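Local coordinates for protein protease (Penicillium cyclopium, PDB 5Z6O) that hydrolyses peptide bonds as a calcium-binding serine protease of the subtilisin (peptidase S8) family, related to proteinase K, at residues A[151-156]-A[179-184]; A[191-196]-A[266-271]; A[239-244]-A[253-258]. All blocks are in the same frame, centred on the assembly; numbering follows the deposited sequence.

Contact 1. Residues A[151-156]-A[179-184]. With CA (calcium ion), chain B.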
# COMPACT_ATOMS: atom_id res chain seq x y z
N ASN A 151 -15.88 4.91 5.87
CA ASN A 151 -16.78 5.11 4.74
C ASN A 151 -16.17 4.62 3.43
O ASN A 151 -16.88 4.12 2.55
CB ASN A 151 -17.15 6.59 4.63
CG ASN A 151 -18.12 6.85 3.51
OD1 ASN A 151 -19.25 6.37 3.55
ND2 ASN A 151 -17.68 7.58 2.49
N VAL A 152 -14.85 4.82 3.25
CA VAL A 152 -14.21 4.27 2.04
C VAL A 152 -14.49 2.78 1.94
O VAL A 152 -14.86 2.27 0.87
CB VAL A 152 -12.69 4.55 2.07
CG1 VAL A 152 -11.93 3.82 0.91
CG2 VAL A 152 -12.45 6.04 1.98
N VAL A 153 -14.25 2.06 3.03
CA VAL A 153 -14.39 0.60 2.97
C VAL A 153 -15.85 0.22 2.77
O VAL A 153 -16.18 -0.67 1.98
CB VAL A 153 -13.80 -0.02 4.25
CG1 VAL A 153 -14.02 -1.56 4.26
CG2 VAL A 153 -12.32 0.26 4.33
N ARG A 154 -16.76 0.90 3.46
CA ARG A 154 -18.18 0.60 3.33
C ARG A 154 -18.68 0.85 1.91
O ARG A 154 -19.65 0.22 1.47
CB ARG A 154 -18.98 1.44 4.33
CG ARG A 154 -20.22 0.75 4.84
CD ARG A 154 -21.04 1.66 5.76
NE ARG A 154 -20.25 2.43 6.73
CZ ARG A 154 -19.66 1.93 7.82
NH1 ARG A 154 -18.98 2.73 8.63
NH2 ARG A 154 -19.73 0.63 8.10
N SER A 155 -18.01 1.73 1.16
CA SER A 155 -18.37 2.06 -0.22
C SER A 155 -17.73 1.13 -1.25
O SER A 155 -17.82 1.42 -2.44
CB SER A 155 -17.97 3.48 -0.55
OG SER A 155 -18.59 4.35 0.36
N GLY A 156 -17.11 0.03 -0.80
CA GLY A 156 -16.55 -0.96 -1.71
C GLY A 156 -15.13 -0.71 -2.18
O GLY A 156 -14.76 -1.17 -3.28
N PRO A 179 -12.20 1.66 11.82
CA PRO A 179 -12.89 0.37 11.64
C PRO A 179 -12.68 -0.17 10.23
O PRO A 179 -12.85 0.54 9.24
CB PRO A 179 -14.37 0.71 11.89
CG PRO A 179 -14.37 2.07 12.57
CD PRO A 179 -13.16 2.77 12.06
N ASN A 180 -12.31 -1.45 10.15
CA ASN A 180 -12.32 -2.24 8.92
C ASN A 180 -11.24 -1.89 7.91
O ASN A 180 -11.34 -2.39 6.77
CB ASN A 180 -13.67 -2.10 8.20
CG ASN A 180 -14.82 -2.50 9.09
OD1 ASN A 180 -14.80 -3.59 9.68
ND2 ASN A 180 -15.80 -1.62 9.24
N VAL A 181 -10.25 -1.07 8.25
CA VAL A 181 -9.13 -0.83 7.35
C VAL A 181 -8.12 -1.93 7.56
O VAL A 181 -8.22 -2.68 8.53
CB VAL A 181 -8.48 0.55 7.57
CG1 VAL A 181 -9.47 1.67 7.27
CG2 VAL A 181 -7.93 0.68 8.97
N CYS A 182 -7.16 -2.05 6.64
CA CYS A 182 -6.14 -3.08 6.74
C CYS A 182 -4.87 -2.34 7.16
O CYS A 182 -4.30 -1.58 6.37
CB CYS A 182 -5.99 -3.80 5.40
SG CYS A 182 -5.47 -5.54 5.54
N THR A 183 -4.50 -2.46 8.43
CA THR A 183 -3.44 -1.64 9.01
C THR A 183 -2.13 -2.42 9.03
O THR A 183 -2.08 -3.54 9.58
CB THR A 183 -3.83 -1.25 10.44
OG1 THR A 183 -5.04 -0.48 10.40
CG2 THR A 183 -2.74 -0.44 11.10
N ILE A 184 -1.06 -1.83 8.48
CA ILE A 184 0.12 -2.60 8.07
C ILE A 184 1.35 -2.10 8.84
O ILE A 184 1.68 -0.92 8.79
CB ILE A 184 0.38 -2.49 6.55
CG1 ILE A 184 -0.90 -2.71 5.73
CG2 ILE A 184 1.47 -3.46 6.14
CD1 ILE A 184 -1.61 -4.03 6.12
CA CA B . -8.18 -4.29 10.54
O HOH W 1 -10.19 -2.84 11.45
O HOH W 2 -7.26 -2.35 11.38
O HOH W 3 -9.60 -5.32 8.96
O HOH W 4 -7.39 -4.64 12.62
O HOH W 5 -9.34 -5.89 11.93
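Val153 meets Asn180 with both of its methyls, and its chi1 of 176° is what presents them: CG1 lies anti to the backbone N and CG2 anti to the carbonyl carbon. The backbone of Asn180 points CB toward Val153, while chi1 of -56° puts CG anti to the carbonyl carbon. The two side chains run at a slant to each other. CG1 of Val153 rests 4.0 Å from Asn180 CB, while Val153 CG2 touches the carbonyl Asn180 O at 3.7 Å and, further along, Val181 CG1 at 4.3 Å. Nothing polar bridges the segments; the contact is a small van der Waals patch at the edge of the core.

What it backs is a calcium site. Val181 takes part twice: its CG1 meets the valine while its backbone O binds the calcium ion at 2.6 Å, with five waters and Asp204 also in the shell. One of those waters accepts from Asn180 N at 2.8 Å, and a second donates to Thr183 OG1, so both ends of this short run are tied to the hydrated metal.

On the other side the helix is closing. Ser155 OG and Ser155 N grip Asn151 O from opposite faces of its carbonyl plane, and Gly156, at positive phi, is the C-prime residue of a Schellman motif.

The C-terminal turn of helix 143-154 thus packs beside the entrance to strand 182-187. Strand 157-162, which follows the helix in the chain, lies next to strand 182-187 in the parallel sheet, and its Leu159 touches both Val153 and Val181; Val152 turns instead to helix 108-124.

Contact 2. Residues A[191-196]-A[266-271]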
# COMPACT_ATOMS: atom_id res chain seq x y z
N ASP A 191 13.39 -10.51 8.69
CA ASP A 191 12.09 -10.87 9.23
C ASP A 191 11.90 -10.34 10.65
O ASP A 191 11.08 -10.87 11.39
CB ASP A 191 11.82 -12.38 9.19
CG ASP A 191 11.46 -12.88 7.79
OD1 ASP A 191 11.19 -12.07 6.87
OD2 ASP A 191 11.44 -14.09 7.61
N GLY A 192 12.59 -9.29 11.02
CA GLY A 192 12.30 -8.64 12.29
C GLY A 192 11.25 -7.56 12.16
O GLY A 192 10.91 -7.13 11.06
N SER A 193 10.73 -7.14 13.31
CA SER A 193 9.83 -6.00 13.38
C SER A 193 10.71 -4.76 13.36
O SER A 193 11.60 -4.63 14.20
CB SER A 193 8.97 -6.07 14.64
OG SER A 193 8.12 -4.95 14.75
N ALA A 194 10.48 -3.87 12.40
CA ALA A 194 11.33 -2.68 12.27
C ALA A 194 11.25 -1.84 13.53
O ALA A 194 10.20 -1.75 14.15
CB ALA A 194 10.88 -1.85 11.06
N SER A 195 12.37 -1.23 13.93
CA SER A 195 12.40 -0.58 15.24
C SER A 195 11.40 0.57 15.34
O SER A 195 10.90 0.87 16.44
CB SER A 195 13.81 -0.06 15.53
OG SER A 195 14.25 0.80 14.49
N PHE A 196 11.12 1.25 14.23
CA PHE A 196 10.23 2.41 14.26
C PHE A 196 8.75 2.05 14.17
O PHE A 196 7.92 2.94 14.32
CB PHE A 196 10.56 3.35 13.09
CG PHE A 196 10.59 2.65 11.76
CD1 PHE A 196 9.39 2.37 11.08
CD2 PHE A 196 11.80 2.23 11.18
CE1 PHE A 196 9.40 1.70 9.86
CE2 PHE A 196 11.83 1.57 9.93
CZ PHE A 196 10.60 1.30 9.27
N GLY A 266 10.33 -11.54 17.07
CA GLY A 266 10.35 -10.45 18.03
C GLY A 266 9.34 -9.35 17.78
O GLY A 266 9.64 -8.17 18.01
N ALA A 267 8.16 -9.70 17.29
CA ALA A 267 7.05 -8.76 17.22
C ALA A 267 6.67 -8.30 18.63
O ALA A 267 6.64 -9.11 19.55
CB ALA A 267 5.82 -9.40 16.57
N PRO A 268 6.36 -7.04 18.82
CA PRO A 268 5.92 -6.58 20.15
C PRO A 268 4.75 -7.37 20.73
O PRO A 268 3.94 -7.98 20.01
CB PRO A 268 5.55 -5.11 19.89
CG PRO A 268 6.43 -4.70 18.76
CD PRO A 268 6.52 -5.94 17.86
N LYS A 269 4.61 -7.40 22.05
CA LYS A 269 3.56 -8.23 22.65
C LYS A 269 2.19 -7.68 22.29
O LYS A 269 2.00 -6.46 22.18
CB LYS A 269 3.71 -8.30 24.17
CG LYS A 269 3.26 -7.04 24.90
CD LYS A 269 2.47 -7.38 26.17
CE LYS A 269 2.19 -6.13 27.01
NZ LYS A 269 3.45 -5.46 27.47
N GLY A 270 1.25 -8.59 22.06
CA GLY A 270 -0.06 -8.19 21.63
C GLY A 270 -0.16 -7.87 20.15
O GLY A 270 -1.22 -7.41 19.71
N THR A 271 0.91 -8.11 19.37
CA THR A 271 0.96 -7.81 17.93
C THR A 271 1.10 -9.11 17.14
O THR A 271 1.84 -10.02 17.54
CB THR A 271 2.14 -6.87 17.61
OG1 THR A 271 2.05 -5.71 18.42
CG2 THR A 271 2.12 -6.42 16.14
O HOH W 6 11.81 -7.86 15.92
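Ser193 is the residue that reaches across here, and its side chain can be followed outward against Gly266, Ala267 and Pro268. CB comes first: Ser193 CB sits 4.0 Å from Gly266 O. The same carbon also lies against Ala267 CA, 4.2 Å away, and close to Pro268 CD, so it touches three consecutive residues of the opposing loop. From there chi1 of 178° sends OG anti to the backbone N, and this brings the hydroxyl to the CD corner of the proline ring. At the tip, Ser193 OG approaches Pro268 CD at 3.6 Å. That meeting is simple contact with a ring carbon; the polar partner of the hydroxyl is Tyr206 OH, to which it is hydrogen-bonded.

The backbone adds a link through solvent. One water accepts from Ser193 N at 2.9 Å and gives a weak hydrogen bond to Gly266 O at 3.0 Å, bridging the loops just beside the place where CB packs.

From Pro268 to Thr271 the chain makes a type II beta turn, closed by Thr271 N to Pro268 O at 3.1 Å, with Gly270 at positive phi. Tyr206 of strand 205-208 is touched by Ala267, Pro268 and Thr271 as well, so its side chain serves both loops. A backbone hydrogen bond between Asp191 and Ser265 joins the same two regions just next to the contact.

Both segments are irregular; the side chain of Ser193 is about 14 Å from the bound phenylmethanesulfonic acid. With no direct hydrogen bond between them, they rely on dispersion contacts, one shared water and a common tyrosine, which implies a modest, partly solvent-mediated junction.

Contact 3. Residues A[239-244]-A[253-258]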
# COMPACT_ATOMS: atom_id res chain seq x y z
N ALA A 239 -4.81 -5.96 -4.91
CA ALA A 239 -5.21 -5.86 -6.32
C ALA A 239 -4.91 -7.17 -7.04
O ALA A 239 -5.73 -7.67 -7.82
CB ALA A 239 -4.48 -4.67 -6.97
N TYR A 240 -3.75 -7.76 -6.76
CA TYR A 240 -3.38 -9.06 -7.30
C TYR A 240 -4.42 -10.13 -6.97
O TYR A 240 -4.85 -10.89 -7.85
CB TYR A 240 -2.02 -9.40 -6.72
CG TYR A 240 -1.52 -10.77 -7.04
CD1 TYR A 240 -0.99 -11.05 -8.30
CD2 TYR A 240 -1.57 -11.77 -6.10
CE1 TYR A 240 -0.52 -12.33 -8.60
CE2 TYR A 240 -1.05 -13.06 -6.37
CZ TYR A 240 -0.56 -13.32 -7.62
OH TYR A 240 -0.09 -14.57 -7.85
N LEU A 241 -4.84 -10.22 -5.70
CA LEU A 241 -5.77 -11.28 -5.33
C LEU A 241 -7.15 -11.03 -5.90
O LEU A 241 -7.88 -11.98 -6.21
CB LEU A 241 -5.84 -11.42 -3.80
CG LEU A 241 -4.55 -11.98 -3.21
CD1 LEU A 241 -4.60 -11.93 -1.67
CD2 LEU A 241 -4.36 -13.42 -3.67
N MET A 242 -7.55 -9.76 -6.02
CA MET A 242 -8.83 -9.45 -6.64
C MET A 242 -8.87 -9.94 -8.07
O MET A 242 -9.86 -10.54 -8.51
CB MET A 242 -9.11 -7.94 -6.62
CG MET A 242 -9.47 -7.44 -5.23
SD MET A 242 -9.56 -5.60 -5.28
CE MET A 242 -10.00 -5.35 -3.57
N ALA A 243 -7.80 -9.68 -8.84
CA ALA A 243 -7.83 -10.07 -10.24
C ALA A 243 -7.61 -11.57 -10.39
O ALA A 243 -8.09 -12.16 -11.36
CB ALA A 243 -6.77 -9.30 -11.04
N LEU A 244 -6.93 -12.21 -9.43
CA LEU A 244 -6.63 -13.64 -9.51
C LEU A 244 -7.79 -14.50 -9.01
O LEU A 244 -8.27 -15.40 -9.72
CB LEU A 244 -5.36 -13.95 -8.71
CG LEU A 244 -4.99 -15.44 -8.58
CD1 LEU A 244 -4.60 -15.97 -9.94
CD2 LEU A 244 -3.85 -15.64 -7.58
N CYS A 253 -8.87 -7.91 3.17
CA CYS A 253 -7.93 -7.91 4.29
C CYS A 253 -7.95 -9.26 4.97
O CYS A 253 -6.89 -9.83 5.29
CB CYS A 253 -8.28 -6.78 5.27
SG CYS A 253 -7.00 -6.48 6.53
N ALA A 254 -9.15 -9.84 5.14
CA ALA A 254 -9.22 -11.12 5.83
C ALA A 254 -8.54 -12.22 5.03
O ALA A 254 -7.88 -13.10 5.61
CB ALA A 254 -10.69 -11.50 6.10
N ARG A 255 -8.64 -12.16 3.70
CA ARG A 255 -8.00 -13.16 2.86
C ARG A 255 -6.47 -13.03 2.90
O ARG A 255 -5.75 -14.04 2.95
CB ARG A 255 -8.52 -13.02 1.43
CG ARG A 255 -7.84 -13.95 0.42
CD ARG A 255 -8.04 -15.42 0.76
NE ARG A 255 -7.46 -16.22 -0.31
CZ ARG A 255 -7.06 -17.47 -0.16
NH1 ARG A 255 -6.53 -18.11 -1.20
NH2 ARG A 255 -7.18 -18.06 1.02
N ILE A 256 -5.97 -11.80 2.87
CA ILE A 256 -4.52 -11.58 3.02
C ILE A 256 -4.04 -12.08 4.37
O ILE A 256 -2.98 -12.72 4.47
CB ILE A 256 -4.20 -10.10 2.80
CG1 ILE A 256 -4.34 -9.78 1.32
CG2 ILE A 256 -2.80 -9.73 3.34
CD1 ILE A 256 -4.50 -8.28 1.07
N VAL A 257 -4.81 -11.86 5.43
CA VAL A 257 -4.36 -12.33 6.74
C VAL A 257 -4.35 -13.86 6.78
O VAL A 257 -3.45 -14.48 7.37
CB VAL A 257 -5.23 -11.72 7.86
CG1 VAL A 257 -4.97 -12.44 9.17
CG2 VAL A 257 -5.02 -10.17 7.96
N GLN A 258 -5.33 -14.49 6.12
CA GLN A 258 -5.41 -15.95 6.07
C GLN A 258 -4.22 -16.55 5.32
O GLN A 258 -3.68 -17.59 5.72
CB GLN A 258 -6.73 -16.36 5.40
CG GLN A 258 -6.91 -17.84 5.25
CD GLN A 258 -8.23 -18.19 4.58
OE1 GLN A 258 -8.63 -17.58 3.58
NE2 GLN A 258 -8.92 -19.19 5.13
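Leu241 is the residue of 239-244 that reaches Arg255 and Ile256 on the following helix, 249-259. Walking up the segment, Ala239 and Tyr240 come first and look to other parts of the fold, the tyrosine OH hydrogen-bonding Asp29 N in strand 26-29. Leu241 then points its CB at the second helix. Its CG is anti to the carbonyl carbon, chi1 -70°, and chi2 of 173° extends the chain, so that CD1 leads. This methyl lies 3.7 Å from Ile256 CG1, the two side chains meeting at an angle, and 4.4 Å from Arg255 CG.

On the far helix, Ile256 bends its end toward the leucine although its CB does not aim there; it also packs on Leu205 of strand 205-208, which places the contact against the sheet. The aliphatic part of Arg255 flanks the same methyl, while its charged end goes to other partners: NH1 makes a salt bridge with Glu245, and NH2 hydrogen-bonds Gln258 OE1 at 3.0 Å. That oxygen lies near the guanidinium plane, but the donor stands well above the plane of the amide.

Chemically, this is a greasy core contact, with buried Leu241 and Ile256 meeting and the arginine stem at their margin. The Arg255–Glu245 salt bridge adds a polar tie between helix 249-259 and the end of helix 227-245.

From the N terminus, contact 1 comes first: it closes a short loop running from the end of helix 143-154 through strand 157-162 to the start of strand 182-187. The chain then leaves that strand and opens contact 2, whose far side, 266-271, arrives only after strand 205-208 and helices 227-245 and 249-259. Contact 3, between two successive helices joined by a short connection, is nested inside that long loop; contact 1 precedes both. Contacts 1 and 3 are joined covalently by the disulfide Cys182–Cys253, fastening the calcium-binding edge of the sheet to helix 249-259. Contact 2 stands apart at the surface, its centre 24 Å from that of contact 1 and 23 Å from that of contact 3.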